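Local coordinates for protein 4-carboxymuconolactone decarboxylase (Sinorhizobium meliloti, PDB 4G9Q) that belongs to the carboxymuconolactone decarboxylase family, assembles as an all-helical trimer and may have peroxiredoxin-type activity, its precise reaction being uncertain, at residues V65-R76 against Q236-Y247. Sequence-based numbering, arbitrary orientation.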
loop_
_atom_site.group_PDB
_atom_site.type_symbol
_atom_site.label_atom_id
_atom_site.label_comp_id
_atom_site.label_asym_id
_atom_site.label_seq_id
_atom_site.Cartn_x
_atom_site.Cartn_y
_atom_site.Cartn_z
ATOM N N VAL A 65 12.249 -18.195 12.274
ATOM C CA VAL A 65 11.514 -18.231 10.998
ATOM C C VAL A 65 12.411 -18.664 9.834
ATOM O O VAL A 65 12.080 -19.611 9.107
ATOM C CB VAL A 65 10.857 -16.871 10.672
ATOM C CG1 VAL A 65 10.065 -16.948 9.352
ATOM C CG2 VAL A 65 9.953 -16.456 11.809
ATOM N N TRP A 66 13.541 -17.978 9.675
ATOM C CA TRP A 66 14.472 -18.256 8.581
ATOM C C TRP A 66 15.101 -19.642 8.687
ATOM O O TRP A 66 15.619 -20.161 7.699
ATOM C CB TRP A 66 15.563 -17.183 8.500
ATOM C CG TRP A 66 15.178 -16.008 7.646
ATOM C CD1 TRP A 66 14.524 -14.877 8.052
ATOM C CD2 TRP A 66 15.432 -15.844 6.244
ATOM N NE1 TRP A 66 14.351 -14.025 6.987
ATOM C CE2 TRP A 66 14.899 -14.592 5.866
ATOM C CE3 TRP A 66 16.056 -16.639 5.268
ATOM C CZ2 TRP A 66 14.967 -14.111 4.551
ATOM C CZ3 TRP A 66 16.128 -16.159 3.964
ATOM C CH2 TRP A 66 15.582 -14.904 3.618
ATOM N N GLN A 67 15.029 -20.234 9.878
ATOM C CA GLN A 67 15.615 -21.551 10.145
ATOM C C GLN A 67 14.634 -22.712 9.990
ATOM O O GLN A 67 15.031 -23.879 10.117
ATOM C CB GLN A 67 16.254 -21.588 11.539
ATOM C CG GLN A 67 17.364 -20.560 11.756
ATOM C CD GLN A 67 18.375 -20.519 10.621
ATOM O OE1 GLN A 67 18.502 -19.508 9.928
ATOM N NE2 GLN A 67 19.097 -21.619 10.424
ATOM N N ARG A 68 13.364 -22.404 9.708
ATOM C CA ARG A 68 12.344 -23.437 9.527
ATOM C C ARG A 68 12.642 -24.230 8.256
ATOM O O ARG A 68 12.666 -23.664 7.165
ATOM C CB ARG A 68 10.939 -22.838 9.464
ATOM C CG ARG A 68 10.471 -22.173 10.746
ATOM C CD ARG A 68 9.053 -21.612 10.589
ATOM N NE ARG A 68 8.084 -22.647 10.230
ATOM C CZ ARG A 68 7.446 -23.427 11.096
ATOM N NH1 ARG A 68 7.659 -23.305 12.403
ATOM N NH2 ARG A 68 6.590 -24.338 10.652
ATOM N N PRO A 69 12.886 -25.545 8.401
ATOM C CA PRO A 69 13.448 -26.327 7.293
ATOM C C PRO A 69 12.483 -26.671 6.153
ATOM O O PRO A 69 12.938 -27.122 5.098
ATOM C CB PRO A 69 13.922 -27.611 7.985
ATOM C CG PRO A 69 13.027 -27.745 9.160
ATOM C CD PRO A 69 12.784 -26.341 9.638
ATOM N N GLY A 70 11.181 -26.459 6.361
ATOM C CA GLY A 70 10.164 -26.766 5.349
ATOM C C GLY A 70 10.302 -25.970 4.062
ATOM O O GLY A 70 9.823 -26.382 3.007
ATOM N N LEU A 71 10.953 -24.819 4.162
ATOM C CA LEU A 71 11.235 -23.979 3.010
ATOM C C LEU A 71 12.673 -23.510 3.151
ATOM O O LEU A 71 13.055 -22.970 4.197
ATOM C CB LEU A 71 10.275 -22.785 2.970
ATOM C CG LEU A 71 10.239 -21.928 1.701
ATOM C CD1 LEU A 71 9.589 -22.685 0.535
ATOM C CD2 LEU A 71 9.478 -20.629 1.991
ATOM N N ASN A 72 13.474 -23.732 2.113
ATOM C CA ASN A 72 14.911 -23.476 2.203
ATOM C C ASN A 72 15.262 -21.996 2.075
ATOM O O ASN A 72 14.394 -21.179 1.749
ATOM C CB ASN A 72 15.724 -24.376 1.245
ATOM C CG ASN A 72 15.534 -24.032 -0.233
ATOM O OD1 ASN A 72 15.162 -22.919 -0.598
ATOM N ND2 ASN A 72 15.811 -25.007 -1.096
ATOM N N ARG A 73 16.518 -21.650 2.349
ATOM C CA ARG A 73 16.926 -20.241 2.381
ATOM C C ARG A 73 16.832 -19.574 1.010
ATOM O O ARG A 73 16.507 -18.393 0.916
ATOM C CB ARG A 73 18.344 -20.090 2.931
ATOM C CG ARG A 73 18.461 -20.227 4.439
ATOM C CD ARG A 73 19.914 -20.039 4.897
ATOM N NE ARG A 73 20.797 -21.089 4.378
ATOM C CZ ARG A 73 21.819 -20.891 3.543
ATOM N NH1 ARG A 73 22.128 -19.672 3.120
ATOM N NH2 ARG A 73 22.548 -21.922 3.137
ATOM N N ARG A 74 17.131 -20.337 -0.039
ATOM C CA ARG A 74 17.024 -19.850 -1.413
ATOM C C ARG A 74 15.590 -19.405 -1.718
ATOM O O ARG A 74 15.370 -18.293 -2.213
ATOM C CB ARG A 74 17.499 -20.927 -2.399
ATOM C CG ARG A 74 17.485 -20.522 -3.882
ATOM C CD ARG A 74 16.138 -20.806 -4.520
ATOM N NE ARG A 74 16.176 -20.755 -5.983
ATOM C CZ ARG A 74 15.159 -21.105 -6.763
ATOM N NH1 ARG A 74 14.019 -21.528 -6.227
ATOM N NH2 ARG A 74 15.280 -21.036 -8.082
ATOM N N ASP A 75 14.622 -20.269 -1.413
ATOM C CA ASP A 75 13.217 -19.955 -1.668
ATOM C C ASP A 75 12.740 -18.814 -0.780
ATOM O O ASP A 75 11.985 -17.958 -1.232
ATOM C CB ASP A 75 12.322 -21.177 -1.462
ATOM C CG ASP A 75 12.459 -22.206 -2.570
ATOM O OD1 ASP A 75 12.825 -21.839 -3.705
ATOM O OD2 ASP A 75 12.194 -23.397 -2.304
ATOM N N ARG A 76 13.179 -18.805 0.477
ATOM C CA ARG A 76 12.842 -17.700 1.385
ATOM C C ARG A 76 13.367 -16.360 0.865
ATOM O O ARG A 76 12.700 -15.331 0.996
ATOM C CB ARG A 76 13.341 -17.967 2.808
ATOM C CG ARG A 76 12.492 -18.974 3.548
ATOM C CD ARG A 76 12.992 -19.238 4.966
ATOM N NE ARG A 76 12.350 -20.453 5.460
ATOM C CZ ARG A 76 11.164 -20.489 6.059
ATOM N NH1 ARG A 76 10.483 -19.366 6.284
ATOM N NH2 ARG A 76 10.662 -21.653 6.445
ATOM N N GLN A 236 5.332 -26.169 1.636
ATOM C CA GLN A 236 6.116 -25.018 1.180
ATOM C C GLN A 236 5.230 -23.773 1.106
ATOM O O GLN A 236 5.625 -22.699 1.566
ATOM C CB GLN A 236 6.789 -25.306 -0.167
ATOM C CG GLN A 236 8.068 -26.147 -0.027
ATOM C CD GLN A 236 8.563 -26.753 -1.333
ATOM O OE1 GLN A 236 7.910 -26.668 -2.374
ATOM N NE2 GLN A 236 9.729 -27.389 -1.271
ATOM N N ALA A 237 4.029 -23.929 0.546
ATOM C CA ALA A 237 3.069 -22.827 0.448
ATOM C C ALA A 237 2.683 -22.309 1.829
ATOM O O ALA A 237 2.556 -21.104 2.030
ATOM C CB ALA A 237 1.830 -23.254 -0.339
ATOM N N ALA A 238 2.514 -23.221 2.785
ATOM C CA ALA A 238 2.216 -22.837 4.164
ATOM C C ALA A 238 3.385 -22.051 4.761
ATOM O O ALA A 238 3.175 -21.090 5.499
ATOM C CB ALA A 238 1.898 -24.068 5.010
ATOM N N GLU A 239 4.610 -22.459 4.434
ATOM C CA GLU A 239 5.804 -21.750 4.903
ATOM C C GLU A 239 5.913 -20.363 4.277
ATOM O O GLU A 239 6.378 -19.431 4.932
ATOM C CB GLU A 239 7.084 -22.551 4.629
ATOM C CG GLU A 239 7.212 -23.854 5.434
ATOM C CD GLU A 239 7.411 -23.645 6.936
ATOM O OE1 GLU A 239 7.951 -22.598 7.357
ATOM O OE2 GLU A 239 7.035 -24.555 7.706
ATOM N N VAL A 240 5.497 -20.238 3.016
ATOM C CA VAL A 240 5.477 -18.939 2.323
ATOM C C VAL A 240 4.560 -17.963 3.070
ATOM O O VAL A 240 4.955 -16.843 3.395
ATOM C CB VAL A 240 5.035 -19.079 0.837
ATOM C CG1 VAL A 240 4.796 -17.710 0.209
ATOM C CG2 VAL A 240 6.080 -19.849 0.036
ATOM N N ILE A 241 3.347 -18.412 3.365
ATOM C CA ILE A 241 2.386 -17.604 4.111
ATOM C C ILE A 241 2.948 -17.241 5.487
ATOM O O ILE A 241 2.824 -16.100 5.930
ATOM C CB ILE A 241 1.022 -18.320 4.237
ATOM C CG1 ILE A 241 0.414 -18.530 2.844
ATOM C CG2 ILE A 241 0.065 -17.528 5.129
ATOM C CD1 ILE A 241 -0.818 -19.429 2.816
ATOM N N THR A 242 3.573 -18.213 6.146
ATOM C CA THR A 242 4.143 -18.003 7.481
ATOM C C THR A 242 5.286 -16.978 7.459
ATOM O O THR A 242 5.342 -16.069 8.297
ATOM C CB THR A 242 4.593 -19.344 8.090
ATOM O OG1 THR A 242 3.478 -20.243 8.102
ATOM C CG2 THR A 242 5.114 -19.158 9.519
ATOM N N HIS A 243 6.179 -17.113 6.481
ATOM C CA HIS A 243 7.287 -16.181 6.296
ATOM C C HIS A 243 6.764 -14.754 6.085
ATOM O O HIS A 243 7.282 -13.790 6.661
ATOM C CB HIS A 243 8.134 -16.642 5.104
ATOM C CG HIS A 243 9.448 -15.942 4.980
ATOM N ND1 HIS A 243 10.575 -16.347 5.665
ATOM C CD2 HIS A 243 9.824 -14.880 4.228
ATOM C CE1 HIS A 243 11.586 -15.557 5.346
ATOM N NE2 HIS A 243 11.154 -14.655 4.482
ATOM N N LEU A 244 5.708 -14.641 5.286
ATOM C CA LEU A 244 5.134 -13.349 4.934
ATOM C C LEU A 244 4.360 -12.675 6.065
ATOM O O LEU A 244 4.129 -11.468 6.010
ATOM C CB LEU A 244 4.260 -13.478 3.686
ATOM C CG LEU A 244 5.043 -13.747 2.399
ATOM C CD1 LEU A 244 4.081 -14.009 1.246
ATOM C CD2 LEU A 244 5.980 -12.585 2.078
ATOM N N ALA A 245 3.958 -13.433 7.084
ATOM C CA ALA A 245 3.367 -12.815 8.280
ATOM C C ALA A 245 4.334 -11.796 8.878
ATOM O O ALA A 245 3.927 -10.732 9.354
ATOM C CB ALA A 245 3.007 -13.868 9.313
ATOM N N PHE A 246 5.621 -12.121 8.827
ATOM C CA PHE A 246 6.653 -11.252 9.384
ATOM C C PHE A 246 6.997 -10.097 8.463
ATOM O O PHE A 246 7.098 -8.954 8.911
ATOM C CB PHE A 246 7.893 -12.069 9.764
ATOM C CG PHE A 246 7.618 -13.100 10.817
ATOM C CD1 PHE A 246 7.880 -12.826 12.162
ATOM C CD2 PHE A 246 7.049 -14.324 10.480
ATOM C CE1 PHE A 246 7.603 -13.766 13.143
ATOM C CE2 PHE A 246 6.762 -15.269 11.458
ATOM C CZ PHE A 246 7.039 -14.986 12.795
ATOM N N TYR A 247 7.142 -10.386 7.172
ATOM C CA TYR A 247 7.544 -9.360 6.203
ATOM C C TYR A 247 6.413 -8.481 5.694
ATOM O O TYR A 247 6.651 -7.338 5.309
ATOM C CB TYR A 247 8.327 -9.983 5.044
ATOM C CG TYR A 247 9.732 -10.333 5.465
ATOM C CD1 TYR A 247 10.732 -9.361 5.482
ATOM C CD2 TYR A 247 10.051 -11.623 5.898
ATOM C CE1 TYR A 247 12.024 -9.666 5.894
ATOM C CE2 TYR A 247 11.342 -11.941 6.318
ATOM C CZ TYR A 247 12.322 -10.965 6.311
ATOM O OH TYR A 247 13.600 -11.279 6.721
HETATM O O HOH W 1 9.513 -26.069 8.731
HETATM O O HOH W 2 7.863 -19.959 7.239
#
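E239 OE1 is gripped by two arginines and a water, a compact case of one buried carboxylate organising a loop against a helix. R68 comes side-on, its guanidinium nearly coplanar with the carboxylate (16°): R68 NE meets the syn lone pair of E239 OE1 at 2.9 Å, while NH2 takes that of OE2. R76 NH2 reaches E239 OE1 at 3.0 Å from above the carboxylate plane. The R76 chain, extended from CG to NE, carries its guanidinium back to the turns before its own helix, where NE donates to L71 O and NH2 also to R68 O. R76 NH1 donates to H243 ND1 at 3.1 Å, and a water links it to E239 O and OE1. A methionine in place of R76 would remove these donors, and the E239 carboxylate would probably be held less firmly, the R68 and L71 carbonyls losing their tie to helix 73-86.

The contact joins the chain's two carboxymuconolactone decarboxylase family regions: two type I turns link helix 51-65 to helix 73-86, and helix 234-248 lies against them. L71 lies alongside E239 of that helix, its CB 3.6 Å from E239 CB, and its CD2 touches V240 CG2. H243 turns its edge to the face of W66 (planes at 78°), with its NE2 bonded to T80; W66 NE1 donates in its ring plane to Y247 OH at 2.9 Å, a hydroxyl also bonded to Y96. V65 CG2 sits over the F246 face, 3.6 Å from the ring centroid, in CH-pi contact, while Y183 of a second subunit makes an edge-to-face pair with F246.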